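Local coordinates for serine protease inhibitor 4, isoform B (Drosophila melanogaster, PDB 4P0F), which belongs to the serpin family and probably inhibits serine and cysteine proteases, here in its cleaved form, at residues S77-L82 with S114-S119; I41-A46 with L165-H170. All blocks are in the same frame, centred on the assembly; numbering follows the deposited sequence.

Contact 1: S77-L82 with S114-S119; sequences SFHQVL and SKQFLS
His79 has CG anti to its backbone N (chi1 177°), and chi2 then turns the ring so that ND1 faces Gln116 O. ND1 donates a hydrogen bond to Gln116 O at 3.2 Å. The oxygen lies in the ring plane, at the edge. The bond is bent, with an angle of 137° at the hydrogen, and the donor stands tilted out of the carbonyl plane. This bond ties helix 71-84 to the backbone of Gln116.

Gln116 also reaches His79 with its side chain. The chain bends at chi2, and OE1 comes to 3.3 Å from His79 CB, with the amide and the imidazole well out of parallel. OE1 also takes a weak hydrogen bond from His76 ND1, about a turn before His79 on helix 71-84. Leu118, the first residue past the helix to leave helical backbone angles, has a positive phi. Its CD2 sits at the imidazole edge, 3.8 Å from His79 CE1.

The other half of the contact is apolar and buried. Phe117 CE2 comes to 3.6 Å from Phe78 CG. The two ring planes are 28° apart and the centroids 5.1 Å apart, so the rings are slid past each other and barely overlap. Leu82 CD1 packs alongside, 3.8 Å from Phe117 O and 4.1 Å from Phe117 CD2. Phe117 O is satisfied by Asn95 ND2 on strand 91-100.

Residues 116-118 thus pack on the side of helix 71-84, next to two other helices and a strand: Phe78 meets Phe10 of helix 6-28 edge-to-face, Phe78 and Phe117 both touch helix 38-49, and Leu82 rests on Ile93 of strand 91-100.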
# COMPACT_ATOMS: atom_id res chain seq x y z
N SER A 77 5.68 -17.71 1.84
CA SER A 77 4.79 -17.16 0.81
C SER A 77 5.19 -15.73 0.47
O SER A 77 5.08 -15.31 -0.68
CB SER A 77 3.32 -17.23 1.26
OG SER A 77 3.01 -16.28 2.26
N PHE A 78 5.68 -14.99 1.46
CA PHE A 78 6.17 -13.63 1.23
C PHE A 78 7.53 -13.65 0.57
O PHE A 78 7.83 -12.79 -0.26
CB PHE A 78 6.20 -12.83 2.53
CG PHE A 78 4.85 -12.33 2.95
CD1 PHE A 78 3.99 -13.15 3.66
CD2 PHE A 78 4.42 -11.07 2.60
CE1 PHE A 78 2.73 -12.72 4.02
CE2 PHE A 78 3.17 -10.62 2.97
CZ PHE A 78 2.32 -11.45 3.68
N HIS A 79 8.37 -14.62 0.92
CA HIS A 79 9.70 -14.71 0.33
C HIS A 79 9.61 -14.85 -1.18
O HIS A 79 10.39 -14.25 -1.92
CB HIS A 79 10.49 -15.89 0.87
CG HIS A 79 11.83 -16.04 0.24
ND1 HIS A 79 12.89 -15.20 0.52
CD2 HIS A 79 12.29 -16.90 -0.70
CE1 HIS A 79 13.94 -15.55 -0.19
NE2 HIS A 79 13.60 -16.58 -0.94
N GLN A 80 8.67 -15.68 -1.62
CA GLN A 80 8.49 -15.94 -3.05
C GLN A 80 8.32 -14.63 -3.82
O GLN A 80 8.91 -14.46 -4.89
CB GLN A 80 7.29 -16.86 -3.28
CG GLN A 80 7.54 -18.31 -2.90
CD GLN A 80 6.35 -19.21 -3.20
OE1 GLN A 80 5.23 -18.94 -2.76
NE2 GLN A 80 6.59 -20.28 -3.95
N VAL A 81 7.55 -13.71 -3.27
CA VAL A 81 7.31 -12.43 -3.94
C VAL A 81 8.49 -11.48 -3.80
O VAL A 81 8.94 -10.89 -4.77
CB VAL A 81 6.06 -11.73 -3.37
CG1 VAL A 81 5.81 -10.41 -4.10
CG2 VAL A 81 4.85 -12.64 -3.46
N LEU A 82 8.97 -11.33 -2.57
CA LEU A 82 10.08 -10.44 -2.29
C LEU A 82 11.31 -10.82 -3.10
O LEU A 82 12.02 -9.95 -3.62
CB LEU A 82 10.40 -10.45 -0.79
CG LEU A 82 9.30 -9.90 0.11
CD1 LEU A 82 9.56 -10.30 1.56
CD2 LEU A 82 9.20 -8.40 -0.00
N SER A 114 14.90 -12.73 8.68
CA SER A 114 16.10 -12.57 7.87
C SER A 114 16.05 -13.37 6.57
O SER A 114 16.31 -12.83 5.50
CB SER A 114 17.34 -12.97 8.67
OG SER A 114 17.38 -12.29 9.91
N LYS A 115 15.72 -14.65 6.66
CA LYS A 115 15.83 -15.55 5.51
C LYS A 115 14.64 -15.44 4.56
O LYS A 115 14.82 -15.57 3.35
CB LYS A 115 15.97 -17.01 5.97
CG LYS A 115 17.26 -17.34 6.69
CD LYS A 115 17.25 -18.78 7.15
CE LYS A 115 18.60 -19.24 7.64
NZ LYS A 115 18.54 -20.65 8.12
N GLN A 116 13.45 -15.22 5.10
CA GLN A 116 12.24 -15.25 4.28
C GLN A 116 11.74 -13.85 3.93
O GLN A 116 11.34 -13.60 2.79
CB GLN A 116 11.14 -16.04 5.00
CG GLN A 116 11.56 -17.46 5.37
CD GLN A 116 11.87 -18.31 4.15
OE1 GLN A 116 11.27 -18.14 3.09
NE2 GLN A 116 12.82 -19.23 4.31
N PHE A 117 11.74 -12.93 4.90
CA PHE A 117 11.33 -11.55 4.64
C PHE A 117 12.51 -10.68 4.23
O PHE A 117 12.34 -9.49 3.95
CB PHE A 117 10.62 -10.95 5.85
CG PHE A 117 9.20 -11.39 6.00
CD1 PHE A 117 8.88 -12.55 6.69
CD2 PHE A 117 8.17 -10.64 5.45
CE1 PHE A 117 7.58 -12.97 6.82
CE2 PHE A 117 6.85 -11.05 5.59
CZ PHE A 117 6.56 -12.21 6.27
N LEU A 118 13.70 -11.27 4.21
CA LEU A 118 14.89 -10.57 3.74
C LEU A 118 15.08 -9.29 4.54
O LEU A 118 15.58 -8.28 4.04
CB LEU A 118 14.79 -10.29 2.24
CG LEU A 118 14.54 -11.51 1.34
CD1 LEU A 118 14.45 -11.08 -0.12
CD2 LEU A 118 15.62 -12.57 1.52
N SER A 119 14.70 -9.35 5.81
CA SER A 119 14.69 -8.19 6.67
C SER A 119 16.06 -7.91 7.26
O SER A 119 16.77 -8.82 7.66
CB SER A 119 13.70 -8.38 7.82
OG SER A 119 13.58 -7.19 8.58

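Contact 2: I41-A46 with L165-H170; sequences IQTCAA and LVNAIH
The flat group that meets the helix is the amide of Asn167. Thr43 touches it at the nitrogen, CG2 lying 3.8 Å from ND2, and the two side chains cross at about a right angle. The setting is the serpin fold, where helix 38-49 lies behind the central sheet, and the position matches the shutter region of the family. The short segments run nearly antiparallel, at 156°, with their axes 7.6 Å apart at the closest point.

Asn167 CG is anti to its backbone N (chi1 171°), and the amide is held at both ends. OD1 is hydrogen-bonded to Ser40 OG on helix 38-49, and ND2 to Asn95 OD1 on the neighbouring strand 91-100. This buried polar group therefore links the helix to two strands. Thr43 turns its methyl to the amide, while its OG1 bonds to Phe39 O within its own helix.

Cys44 makes the second half of the contact. It also touches Thr335 and Met337 of strand 328-341, the reactive loop inserted beside strand 161-174, as in cleaved serpins. Its CB lies 4.3 Å from Asn167 CB. Its sulfur reaches on to the strand backbone, with SG 3.4 Å from Leu165 O and 4.1 Å from Leu165 CB.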
# COMPACT_ATOMS: atom_id res chain seq x y z
N ILE A 41 1.41 -2.90 3.78
CA ILE A 41 0.66 -3.11 5.01
C ILE A 41 0.62 -4.59 5.35
O ILE A 41 0.89 -4.97 6.49
CB ILE A 41 -0.77 -2.53 4.89
CG1 ILE A 41 -0.70 -1.01 4.72
CG2 ILE A 41 -1.61 -2.88 6.11
CD1 ILE A 41 -1.97 -0.38 4.24
N GLN A 42 0.26 -5.44 4.39
CA GLN A 42 0.14 -6.87 4.67
C GLN A 42 1.49 -7.48 5.07
O GLN A 42 1.57 -8.32 5.97
CB GLN A 42 -0.42 -7.62 3.47
CG GLN A 42 -1.00 -8.98 3.82
CD GLN A 42 -1.23 -9.85 2.60
OE1 GLN A 42 -0.37 -9.98 1.73
NE2 GLN A 42 -2.41 -10.46 2.53
N THR A 43 2.56 -7.05 4.39
CA THR A 43 3.90 -7.55 4.66
C THR A 43 4.34 -7.17 6.07
O THR A 43 4.83 -8.02 6.82
CB THR A 43 4.90 -7.01 3.63
OG1 THR A 43 4.51 -7.44 2.32
CG2 THR A 43 6.31 -7.53 3.90
N CYS A 44 4.13 -5.92 6.44
CA CYS A 44 4.56 -5.46 7.77
C CYS A 44 3.80 -6.21 8.85
O CYS A 44 4.37 -6.67 9.84
CB CYS A 44 4.33 -3.96 7.93
SG CYS A 44 5.07 -3.33 9.45
N ALA A 45 2.49 -6.36 8.65
CA ALA A 45 1.66 -7.03 9.63
C ALA A 45 1.95 -8.53 9.69
O ALA A 45 1.85 -9.14 10.77
CB ALA A 45 0.20 -6.80 9.32
N ALA A 46 2.31 -9.13 8.56
CA ALA A 46 2.69 -10.55 8.54
C ALA A 46 3.98 -10.77 9.31
O ALA A 46 4.14 -11.79 9.98
CB ALA A 46 2.83 -11.06 7.11
N LEU A 165 8.74 -2.57 13.42
CA LEU A 165 8.83 -3.30 12.17
C LEU A 165 8.48 -2.36 11.04
O LEU A 165 7.47 -1.67 11.13
CB LEU A 165 7.88 -4.50 12.16
CG LEU A 165 8.37 -5.74 12.91
CD1 LEU A 165 7.24 -6.69 13.17
CD2 LEU A 165 9.46 -6.43 12.10
N VAL A 166 9.30 -2.33 9.99
CA VAL A 166 9.06 -1.43 8.88
C VAL A 166 9.17 -2.14 7.54
O VAL A 166 10.08 -2.93 7.31
CB VAL A 166 10.03 -0.24 8.89
CG1 VAL A 166 9.63 0.77 7.84
CG2 VAL A 166 10.04 0.42 10.26
N ASN A 167 8.20 -1.85 6.68
CA ASN A 167 8.29 -2.18 5.27
C ASN A 167 8.27 -0.91 4.46
O ASN A 167 7.45 -0.04 4.73
CB ASN A 167 7.13 -3.07 4.81
CG ASN A 167 7.11 -3.22 3.31
OD1 ASN A 167 6.48 -2.43 2.59
ND2 ASN A 167 7.83 -4.22 2.82
N ALA A 168 9.15 -0.81 3.47
CA ALA A 168 9.14 0.32 2.54
C ALA A 168 9.08 -0.21 1.12
O ALA A 168 9.60 -1.28 0.83
CB ALA A 168 10.37 1.19 2.74
N ILE A 169 8.41 0.53 0.25
CA ILE A 169 8.29 0.14 -1.15
C ILE A 169 8.44 1.37 -2.04
O ILE A 169 7.95 2.45 -1.72
CB ILE A 169 6.94 -0.59 -1.42
CG1 ILE A 169 6.77 -0.95 -2.89
CG2 ILE A 169 5.77 0.25 -0.92
CD1 ILE A 169 5.65 -1.98 -3.13
N HIS A 170 9.18 1.21 -3.13
CA HIS A 170 9.40 2.29 -4.09
C HIS A 170 9.23 1.79 -5.50
O HIS A 170 9.78 0.75 -5.87
CB HIS A 170 10.78 2.90 -3.92
CG HIS A 170 11.06 4.01 -4.89
ND1 HIS A 170 11.82 3.83 -6.03
CD2 HIS A 170 10.65 5.30 -4.91
CE1 HIS A 170 11.87 4.97 -6.70
NE2 HIS A 170 11.18 5.88 -6.04

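How the contacts relate
From the N terminus the chain meets residues 41-46 first, then 77-82, 114-119 and 165-170. Contact 2 closes the outer loop, with 118 residues between its segments. Contact 1 closes a shorter loop of 31 residues, nested wholly inside it. The centres lie 11 Å apart, and the two contacts touch through the rings of Phe78 and Phe117: Phe78 CZ is 3.5 Å from Ala46 CB, and Phe117 CE2 packs on Thr43 O. Contact 1 joins helix 71-84 to residues 114-119. Helix 38-49 lies largely between that pair and the central sheet, though Leu82 also touches strand 91-100. Contact 2 seats helix 38-49 on strand 161-174.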